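Local coordinates for extracellular subtilisin-like serine proteinase (Vibrio sp. PA-44, PDB 1S2N), which probably cleaves peptide bonds as a calcium-binding serine endopeptidase of the subtilisin-like S8 family, of which this is the catalytic domain, at residues A227-L232 with K267-L272. Numbering follows the deposited sequence.
Sequences AGVAAL and KLLYSL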
ATOM      1  N   ALA A 227       2.206   2.821   0.178  1.00 18.41           N
ATOM      2  CA  ALA A 227       2.406   2.749   1.629  1.00 18.41           C
ATOM      3  C   ALA A 227       3.898   2.713   1.942  1.00 18.19           C
ATOM      4  O   ALA A 227       4.350   3.312   2.903  1.00 18.27           O
ATOM      5  CB  ALA A 227       1.720   1.521   2.210  1.00 18.52           C
ATOM      6  N   GLY A 228       4.653   2.018   1.103  1.00 18.09           N
ATOM      7  CA  GLY A 228       6.087   1.921   1.245  1.00 18.02           C
ATOM      8  C   GLY A 228       6.758   3.264   1.082  1.00 17.88           C
ATOM      9  O   GLY A 228       7.655   3.585   1.856  1.00 17.88           O
ATOM     10  N   VAL A 229       6.323   4.064   0.109  1.00 17.63           N
ATOM     11  CA  VAL A 229       6.930   5.384  -0.067  1.00 17.68           C
ATOM     12  C   VAL A 229       6.394   6.368   0.969  1.00 17.76           C
ATOM     13  O   VAL A 229       7.069   7.333   1.294  1.00 17.84           O
ATOM     14  CB  VAL A 229       6.885   5.962  -1.530  1.00 17.69           C
ATOM     15  CG1 VAL A 229       6.598   4.889  -2.556  1.00 18.13           C
ATOM     16  CG2 VAL A 229       5.911   7.131  -1.678  1.00 17.96           C
ATOM     17  N   ALA A 230       5.201   6.115   1.504  1.00 17.72           N
ATOM     18  CA  ALA A 230       4.735   6.860   2.667  1.00 17.75           C
ATOM     19  C   ALA A 230       5.747   6.694   3.804  1.00 17.64           C
ATOM     20  O   ALA A 230       6.084   7.657   4.476  1.00 17.84           O
ATOM     21  CB  ALA A 230       3.345   6.402   3.102  1.00 17.65           C
ATOM     22  N   ALA A 231       6.257   5.479   3.992  1.00 17.62           N
ATOM     23  CA  ALA A 231       7.255   5.205   5.038  1.00 17.47           C
ATOM     24  C   ALA A 231       8.608   5.842   4.733  1.00 17.25           C
ATOM     25  O   ALA A 231       9.334   6.221   5.647  1.00 16.74           O
ATOM     26  CB  ALA A 231       7.417   3.698   5.248  1.00 17.40           C
ATOM     27  N   LEU A 232       8.947   5.940   3.448  1.00 17.40           N
ATOM     28  CA  LEU A 232      10.134   6.672   3.003  1.00 17.45           C
ATOM     29  C   LEU A 232       9.976   8.145   3.343  1.00 17.31           C
ATOM     30  O   LEU A 232      10.902   8.787   3.834  1.00 17.31           O
ATOM     31  CB  LEU A 232      10.321   6.533   1.489  1.00 17.55           C
ATOM     32  CG  LEU A 232      11.164   5.393   0.915  1.00 18.31           C
ATOM     33  CD1 LEU A 232      11.251   4.184   1.836  1.00 18.88           C
ATOM     34  CD2 LEU A 232      10.620   4.979  -0.442  1.00 18.29           C
ATOM     35  N   LYS A 267      -1.331  10.528 -12.287  1.00 17.81           N
ATOM     36  CA  LYS A 267      -0.216  10.612 -11.369  1.00 17.79           C
ATOM     37  C   LYS A 267       0.289   9.207 -11.079  1.00 17.85           C
ATOM     38  O   LYS A 267      -0.493   8.297 -10.829  1.00 17.35           O
ATOM     39  CB  LYS A 267      -0.660  11.305 -10.085  1.00 17.91           C
ATOM     40  CG  LYS A 267      -1.208  12.698 -10.332  1.00 18.22           C
ATOM     41  CD  LYS A 267      -0.952  13.666  -9.182  1.00 19.18           C
ATOM     42  CE  LYS A 267      -0.988  15.130  -9.657  1.00 19.73           C
ATOM     43  NZ  LYS A 267       0.278  15.853  -9.324  1.00 19.96           N
ATOM     44  N   LEU A 268       1.606   9.036 -11.129  1.00 18.06           N
ATOM     45  CA  LEU A 268       2.226   7.743 -10.888  1.00 18.14           C
ATOM     46  C   LEU A 268       3.145   7.856  -9.685  1.00 18.24           C
ATOM     47  O   LEU A 268       3.876   8.827  -9.548  1.00 18.47           O
ATOM     48  CB  LEU A 268       2.996   7.300 -12.130  1.00 18.13           C
ATOM     49  CG  LEU A 268       3.707   5.944 -12.107  1.00 18.18           C
ATOM     50  CD1 LEU A 268       2.733   4.781 -11.909  1.00 18.25           C
ATOM     51  CD2 LEU A 268       4.495   5.771 -13.392  1.00 18.01           C
ATOM     52  N   LEU A 269       3.097   6.857  -8.811  1.00 18.52           N
ATOM     53  CA  LEU A 269       3.927   6.815  -7.604  1.00 18.47           C
ATOM     54  C   LEU A 269       5.385   7.124  -7.938  1.00 18.29           C
ATOM     55  O   LEU A 269       5.942   6.541  -8.867  1.00 18.14           O
ATOM     56  CB  LEU A 269       3.846   5.428  -6.972  1.00 18.36           C
ATOM     57  CG  LEU A 269       3.863   5.239  -5.457  1.00 18.99           C
ATOM     58  CD1 LEU A 269       4.729   4.033  -5.132  1.00 19.18           C
ATOM     59  CD2 LEU A 269       4.314   6.455  -4.665  1.00 18.56           C
ATOM     60  N   TYR A 270       5.968   8.065  -7.201  1.00 18.20           N
ATOM     61  CA  TYR A 270       7.386   8.401  -7.303  1.00 18.38           C
ATOM     62  C   TYR A 270       7.954   8.445  -5.891  1.00 18.59           C
ATOM     63  O   TYR A 270       7.382   9.076  -5.006  1.00 18.36           O
ATOM     64  CB  TYR A 270       7.579   9.750  -8.006  1.00 18.51           C
ATOM     65  CG  TYR A 270       9.022  10.111  -8.305  1.00 18.11           C
ATOM     66  CD1 TYR A 270       9.757   9.400  -9.248  1.00 18.41           C
ATOM     67  CD2 TYR A 270       9.643  11.173  -7.656  1.00 18.19           C
ATOM     68  CE1 TYR A 270      11.079   9.729  -9.531  1.00 17.87           C
ATOM     69  CE2 TYR A 270      10.964  11.514  -7.929  1.00 18.05           C
ATOM     70  CZ  TYR A 270      11.678  10.788  -8.864  1.00 18.30           C
ATOM     71  OH  TYR A 270      12.985  11.125  -9.131  1.00 17.58           O
ATOM     72  N   SER A 271       9.096   7.798  -5.695  1.00 18.95           N
ATOM     73  CA  SER A 271       9.584   7.465  -4.363  1.00 19.35           C
ATOM     74  C   SER A 271      10.665   8.410  -3.832  1.00 19.69           C
ATOM     75  O   SER A 271      11.024   8.334  -2.663  1.00 19.70           O
ATOM     76  CB  SER A 271      10.114   6.027  -4.369  1.00 19.32           C
ATOM     77  OG  SER A 271      11.376   5.955  -5.015  1.00 19.79           O
ATOM     78  N   LEU A 272      11.176   9.296  -4.683  1.00 20.28           N
ATOM     79  CA  LEU A 272      12.307  10.152  -4.332  1.00 20.60           C
ATOM     80  C   LEU A 272      11.834  11.581  -4.128  1.00 21.23           C
ATOM     81  O   LEU A 272      10.736  11.939  -4.549  1.00 21.29           O
ATOM     82  CB  LEU A 272      13.379  10.090  -5.422  1.00 20.50           C
ATOM     83  CG  LEU A 272      14.200   8.796  -5.443  1.00 20.57           C
ATOM     84  CD1 LEU A 272      13.485   7.720  -6.187  1.00 21.88           C
ATOM     85  CD2 LEU A 272      15.558   9.014  -6.073  1.00 21.14           C
TER
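V229 and L269 meet in a buried, apolar helix-to-coil contact, where the helix 219-236 packs against the segment that runs on from the short strand 267-268 near the C-terminal end of the catalytic domain. Both side chains leave their backbones on the facing sides and lie alongside each other, running antiparallel. The isopropyl group of V229 rests against the forked end of L269. With V229 chi1 at only -17°, CG1 nearly eclipses the backbone N and is carried forward to touch both methyls of the leucine: V229 CG1 lies 3.3 Å from L269 CD1 and 3.5 Å from L269 CD2. The other methyl spreads across instead, V229 CG2 standing 3.5 Å from L269 CD2 and 4.1 Å from Y270 O.

One turn on from V229, L232 extends the contact with a single methyl beside the backbone carbonyl and CB of S271, L232 CD2 lying 4.0 Å from S271 O. The CB of S271 also touches V229. Around this pair, L249 of helix 242-252 packs beside V229, I11 of helix 6-11 touches L269 and accepts a weak hydrogen bond from S271 OG at its carbonyl, and Y233 OH of the same long helix is hydrogen-bonded to Y270 O. The Y270 side chain starts out away from the helix; its ring takes a cation-pi contact from R14 and its OH is hydrogen-bonded to D274. S271 lies close to D12, a ligand of a bound calcium ion, so this packing joins the calcium-binding N-terminal region to the central helix of the subtilase fold, whose first turn carries S220, the predicted serine of the charge-relay system.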